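Local coordinates for adhesion and penetration protein autotransporter (Haemophilus influenzae, PDB 3SYJ) that promotes bacterial adherence to and invasion of host cells, and self-associates between bacteria to drive aggregation; it is also a probable serine protease, at residues A[290-295]-A[340-345]; A[567-572]-A[680-685]. All blocks are in the same frame, centred on the assembly; numbering follows the deposited sequence.

Contact 1: A[290-295]-A[340-345]; sequences GSITQK and LYFMDQ
Asp344 OD2, gripped by the backbone N-H groups of Lys346 and Asn277, and OD1, bonded to Gly278 N, tie segment 340-345 to residues 277-278, beyond the point where Leu340 and Phe342 meet Ile292. The contact itself is wholly apolar. Ile292 carries one side of it through a single atom, its terminal methyl CD1. Leu340 comes tip to tip from the other side, with its CD1 4.0 Å from Ile292 CD1 and its CD2 4.1 Å from the same methyl. Phe342 joins through the far end of its ring, where CZ lies 4.1 Å from Ile292 CD1. With CD1 anti to CA (chi2 176°), Ile292 is extended and its methyl helps span the 10.3 Å between the CA atoms of Ile292 and Leu340. Strand 340-343 belongs to a parallel sheet between strands 269-272 and 363-366, and the Phe342 ring meets that of Phe365 in the latter. Strand 289-294 is antiparallel to strands 279-285 and 301-308, and Ile292 and Leu340 both rest on their Ile282 and Ile304. With only methyl groups and an aromatic CH meeting, the antiparallel strands and the parallel sheet at the start of the beta-helix cohere by dispersion and exclusion of water.

Contact 2: A[567-572]-A[680-685]; sequences TLLLSG and GLTTCQ
Thr567 and Leu569, alternate residues of one strand in the second beta-solenoid repeat region of the passenger domain, face Cys684 and Thr682 of the hairpin strand 682-688. The methyl-to-methyl contact is the closer: Leu569 CD2 lies 3.9 Å from Thr682 CG2, the two side chains slanting past one another. With CG anti to the backbone N (chi1 165°), Leu569 swings its CD2 branch to Thr682. The second contact pairs a methyl with sulfur, Thr567 CG2 lying 4.1 Å from Cys684 SG. Each threonine has its CG2 anti to the backbone N, which presents the methyl to the other strand. The spacing fits strands joined by side chains alone, with CA atoms 8.0 Å apart for Leu569 and Thr682 and 8.6 Å for Thr567 and Cys684. The covalent link lies within the hairpin: Cys684 SG is bonded to Cys673 on strand 669-675, and Leu569 touches Cys673 as well. Backbone hydrogen bonds tie Thr567 and Leu569 to Ile537 of strand 536-539, while Leu568 points away from the hairpin and packs on Leu587. The disulfide thus fixes the hairpin's two strands to each other, whereas across this contact the hairpin meets the solenoid by van der Waals contact of methyls and sulfur.

How the contacts relate
Both contacts belong to the beta-helical passenger domain, with centres 50 Å apart and no atom shared or touching; contact 1 closes in the chain before contact 2 opens. Each is largely buried, small and apolar, but they join different things. Contact 1 joins a strand of the parallel sheet to an antiparallel strand packed against it near the start of the solenoid, and its aliphatic and aromatic groups are those of a hydrophobic interior. Contact 2 sets a disulfide-linked hairpin against the solenoid, and there threonine methyls and the sulfur of a partly exposed half-cystine replace the purely hydrocarbon groups. One residue, Ile292, serves both partners in contact 1, whereas contact 2 consists of two separate pairs between strands that meet through side chains.

Contact 1: A[290-295]-A[340-345]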
loop_
_atom_site.group_PDB
_atom_site.type_symbol
_atom_site.label_atom_id
_atom_site.label_comp_id
_atom_site.label_asym_id
_atom_site.label_seq_id
_atom_site.Cartn_x
_atom_site.Cartn_y
_atom_site.Cartn_z
ATOM N N GLY A 290 -44.452 -32.463 59.312
ATOM C CA GLY A 290 -44.829 -31.858 58.054
ATOM C C GLY A 290 -45.705 -32.761 57.216
ATOM O O GLY A 290 -45.861 -33.951 57.508
ATOM N N SER A 291 -46.273 -32.187 56.162
ATOM C CA SER A 291 -47.163 -32.937 55.289
ATOM C C SER A 291 -47.105 -32.441 53.851
ATOM O O SER A 291 -46.970 -31.242 53.599
ATOM C CB SER A 291 -48.596 -32.856 55.811
ATOM O OG SER A 291 -49.330 -33.989 55.408
ATOM N N ILE A 292 -47.200 -33.375 52.915
ATOM C CA ILE A 292 -47.272 -33.046 51.502
ATOM C C ILE A 292 -48.569 -33.609 50.942
ATOM O O ILE A 292 -48.791 -34.815 50.958
ATOM C CB ILE A 292 -46.096 -33.649 50.705
ATOM C CG1 ILE A 292 -44.783 -32.938 51.041
ATOM C CG2 ILE A 292 -46.360 -33.561 49.214
ATOM C CD1 ILE A 292 -43.568 -33.559 50.365
ATOM N N THR A 293 -49.424 -32.730 50.442
ATOM C CA THR A 293 -50.671 -33.159 49.828
ATOM C C THR A 293 -50.533 -33.246 48.311
ATOM O O THR A 293 -50.145 -32.284 47.654
ATOM C CB THR A 293 -51.832 -32.224 50.202
ATOM O OG1 THR A 293 -52.333 -32.584 51.498
ATOM C CG2 THR A 293 -52.947 -32.333 49.184
ATOM N N GLN A 294 -50.808 -34.393 47.734
ATOM C CA GLN A 294 -50.811 -34.615 46.298
ATOM C C GLN A 294 -52.208 -34.539 45.728
ATOM O O GLN A 294 -53.067 -35.291 46.092
ATOM C CB GLN A 294 -50.248 -35.995 46.019
ATOM C CG GLN A 294 -49.705 -36.253 44.649
ATOM C CD GLN A 294 -49.165 -37.646 44.528
ATOM O OE1 GLN A 294 -48.828 -38.243 45.519
ATOM N NE2 GLN A 294 -49.084 -38.170 43.324
ATOM N N LYS A 295 -52.390 -33.565 44.862
ATOM C CA LYS A 295 -53.630 -33.303 44.190
ATOM C C LYS A 295 -54.362 -34.544 43.874
ATOM O O LYS A 295 -55.436 -34.797 44.375
ATOM C CB LYS A 295 -53.426 -32.592 42.889
ATOM C CG LYS A 295 -54.708 -32.103 42.299
ATOM C CD LYS A 295 -54.685 -30.610 42.231
ATOM C CE LYS A 295 -56.012 -30.063 41.982
ATOM N NZ LYS A 295 -56.451 -30.470 40.674
ATOM N N LEU A 340 -36.196 -34.338 50.146
ATOM C CA LEU A 340 -37.346 -34.682 49.318
ATOM C C LEU A 340 -36.952 -34.716 47.859
ATOM O O LEU A 340 -36.094 -33.950 47.428
ATOM C CB LEU A 340 -38.474 -33.676 49.514
ATOM C CG LEU A 340 -39.008 -33.518 50.933
ATOM C CD1 LEU A 340 -39.866 -32.266 50.998
ATOM C CD2 LEU A 340 -39.789 -34.750 51.382
ATOM N N TYR A 341 -37.584 -35.604 47.103
ATOM C CA TYR A 341 -37.283 -35.754 45.684
ATOM C C TYR A 341 -38.560 -35.615 44.869
ATOM O O TYR A 341 -39.494 -36.401 45.026
ATOM C CB TYR A 341 -36.606 -37.104 45.402
ATOM C CG TYR A 341 -36.269 -37.340 43.941
ATOM C CD1 TYR A 341 -35.150 -36.753 43.359
ATOM C CD2 TYR A 341 -37.067 -38.155 43.144
ATOM C CE1 TYR A 341 -34.842 -36.965 42.019
ATOM C CE2 TYR A 341 -36.765 -38.377 41.807
ATOM C CZ TYR A 341 -35.655 -37.778 41.249
ATOM O OH TYR A 341 -35.355 -37.998 39.918
ATOM N N PHE A 342 -38.593 -34.602 44.009
ATOM C CA PHE A 342 -39.755 -34.317 43.184
ATOM C C PHE A 342 -39.402 -34.550 41.729
ATOM O O PHE A 342 -38.441 -33.974 41.210
ATOM C CB PHE A 342 -40.173 -32.856 43.325
ATOM C CG PHE A 342 -40.747 -32.493 44.670
ATOM C CD1 PHE A 342 -42.111 -32.563 44.899
ATOM C CD2 PHE A 342 -39.927 -32.022 45.685
ATOM C CE1 PHE A 342 -42.648 -32.199 46.128
ATOM C CE2 PHE A 342 -40.454 -31.662 46.923
ATOM C CZ PHE A 342 -41.816 -31.749 47.142
ATOM N N MET A 343 -40.193 -35.381 41.068
ATOM C CA MET A 343 -40.032 -35.616 39.645
ATOM C C MET A 343 -41.338 -35.331 38.897
ATOM O O MET A 343 -42.418 -35.623 39.401
ATOM C CB MET A 343 -39.596 -37.058 39.405
ATOM C CG MET A 343 -39.245 -37.367 37.960
ATOM S SD MET A 343 -39.249 -39.142 37.642
ATOM C CE MET A 343 -38.817 -39.785 39.263
ATOM N N ASP A 344 -41.252 -34.730 37.728
ATOM C CA ASP A 344 -42.364 -34.520 36.821
ATOM C C ASP A 344 -41.888 -34.434 35.382
ATOM O O ASP A 344 -40.912 -33.808 35.098
ATOM C CB ASP A 344 -43.158 -33.283 37.203
ATOM C CG ASP A 344 -44.554 -33.251 36.606
ATOM O OD1 ASP A 344 -45.485 -33.499 37.289
ATOM O OD2 ASP A 344 -44.732 -32.887 35.492
ATOM N N GLN A 345 -42.609 -35.088 34.492
ATOM C CA GLN A 345 -42.312 -35.130 33.078
ATOM C C GLN A 345 -42.913 -33.983 32.274
ATOM O O GLN A 345 -42.605 -33.803 31.164
ATOM C CB GLN A 345 -42.682 -36.488 32.506
ATOM C CG GLN A 345 -41.773 -37.601 33.001
ATOM C CD GLN A 345 -42.242 -39.002 32.662
ATOM O OE1 GLN A 345 -41.475 -39.801 32.167
ATOM N NE2 GLN A 345 -43.489 -39.298 32.918
#

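Contact 2: A[567-572]-A[680-685]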
loop_
_atom_site.group_PDB
_atom_site.type_symbol
_atom_site.label_atom_id
_atom_site.label_comp_id
_atom_site.label_asym_id
_atom_site.label_seq_id
_atom_site.Cartn_x
_atom_site.Cartn_y
_atom_site.Cartn_z
ATOM N N THR A 567 -5.548 2.335 41.395
ATOM C CA THR A 567 -5.076 1.347 40.432
ATOM C C THR A 567 -6.016 0.169 40.314
ATOM O O THR A 567 -6.554 -0.312 41.310
ATOM C CB THR A 567 -3.681 0.819 40.801
ATOM O OG1 THR A 567 -2.766 1.915 40.855
ATOM C CG2 THR A 567 -3.197 -0.194 39.780
ATOM N N LEU A 568 -6.210 -0.278 39.080
ATOM C CA LEU A 568 -6.951 -1.494 38.794
ATOM C C LEU A 568 -6.009 -2.494 38.132
ATOM O O LEU A 568 -5.440 -2.224 37.075
ATOM C CB LEU A 568 -8.145 -1.201 37.876
ATOM C CG LEU A 568 -8.958 -2.391 37.344
ATOM C CD1 LEU A 568 -9.411 -3.318 38.466
ATOM C CD2 LEU A 568 -10.168 -1.900 36.533
ATOM N N LEU A 569 -5.837 -3.644 38.766
ATOM C CA LEU A 569 -4.991 -4.679 38.208
ATOM C C LEU A 569 -5.844 -5.757 37.555
ATOM O O LEU A 569 -6.730 -6.328 38.190
ATOM C CB LEU A 569 -4.104 -5.290 39.297
ATOM C CG LEU A 569 -3.406 -6.618 38.968
ATOM C CD1 LEU A 569 -2.463 -6.466 37.781
ATOM C CD2 LEU A 569 -2.657 -7.166 40.188
ATOM N N LEU A 570 -5.585 -6.019 36.280
ATOM C CA LEU A 570 -6.212 -7.143 35.597
ATOM C C LEU A 570 -5.146 -8.197 35.318
ATOM O O LEU A 570 -4.227 -7.970 34.525
ATOM C CB LEU A 570 -6.869 -6.680 34.295
ATOM C CG LEU A 570 -7.857 -5.527 34.479
ATOM C CD1 LEU A 570 -8.303 -4.958 33.143
ATOM C CD2 LEU A 570 -9.051 -5.991 35.293
ATOM N N SER A 571 -5.256 -9.348 35.972
ATOM C CA SER A 571 -4.211 -10.353 35.856
ATOM C C SER A 571 -4.727 -11.637 35.232
ATOM O O SER A 571 -4.007 -12.631 35.173
ATOM C CB SER A 571 -3.596 -10.652 37.226
ATOM O OG SER A 571 -4.546 -11.291 38.067
ATOM N N GLY A 572 -5.973 -11.615 34.774
ATOM C CA GLY A 572 -6.580 -12.797 34.186
ATOM C C GLY A 572 -6.657 -12.712 32.674
ATOM O O GLY A 572 -5.712 -13.068 31.971
ATOM N N GLY A 680 -5.402 -11.311 49.601
ATOM C CA GLY A 680 -6.250 -10.620 48.652
ATOM C C GLY A 680 -5.780 -9.201 48.391
ATOM O O GLY A 680 -6.380 -8.496 47.586
ATOM N N LEU A 681 -4.714 -8.780 49.070
ATOM C CA LEU A 681 -4.168 -7.428 48.906
ATOM C C LEU A 681 -3.330 -7.219 47.642
ATOM O O LEU A 681 -2.555 -8.088 47.251
ATOM C CB LEU A 681 -3.327 -7.058 50.117
ATOM C CG LEU A 681 -4.138 -6.489 51.271
ATOM C CD1 LEU A 681 -3.273 -6.392 52.520
ATOM C CD2 LEU A 681 -4.711 -5.133 50.885
ATOM N N THR A 682 -3.467 -6.055 47.016
ATOM C CA THR A 682 -2.703 -5.759 45.808
ATOM C C THR A 682 -1.587 -4.779 46.122
ATOM O O THR A 682 -1.801 -3.794 46.821
ATOM C CB THR A 682 -3.598 -5.177 44.690
ATOM O OG1 THR A 682 -4.680 -6.078 44.435
ATOM C CG2 THR A 682 -2.805 -4.969 43.400
ATOM N N THR A 683 -0.394 -5.055 45.614
ATOM C CA THR A 683 0.748 -4.181 45.856
ATOM C C THR A 683 1.417 -3.779 44.551
ATOM O O THR A 683 1.689 -4.626 43.702
ATOM C CB THR A 683 1.782 -4.868 46.756
ATOM O OG1 THR A 683 1.194 -5.133 48.036
ATOM C CG2 THR A 683 3.000 -3.984 46.932
ATOM N N CYS A 684 1.667 -2.485 44.388
ATOM C CA CYS A 684 2.397 -1.987 43.224
ATOM C C CYS A 684 3.688 -1.348 43.681
ATOM O O CYS A 684 3.671 -0.459 44.524
ATOM C CB CYS A 684 1.577 -0.954 42.452
ATOM S SG CYS A 684 0.100 -1.614 41.667
ATOM N N GLN A 685 4.806 -1.792 43.118
ATOM C CA GLN A 685 6.104 -1.308 43.555
ATOM C C GLN A 685 7.178 -1.501 42.491
ATOM O O GLN A 685 7.124 -2.440 41.692
ATOM C CB GLN A 685 6.527 -2.044 44.819
ATOM C CG GLN A 685 7.118 -3.405 44.514
ATOM C CD GLN A 685 6.959 -4.383 45.655
ATOM O OE1 GLN A 685 7.325 -4.089 46.796
ATOM N NE2 GLN A 685 6.417 -5.562 45.351
#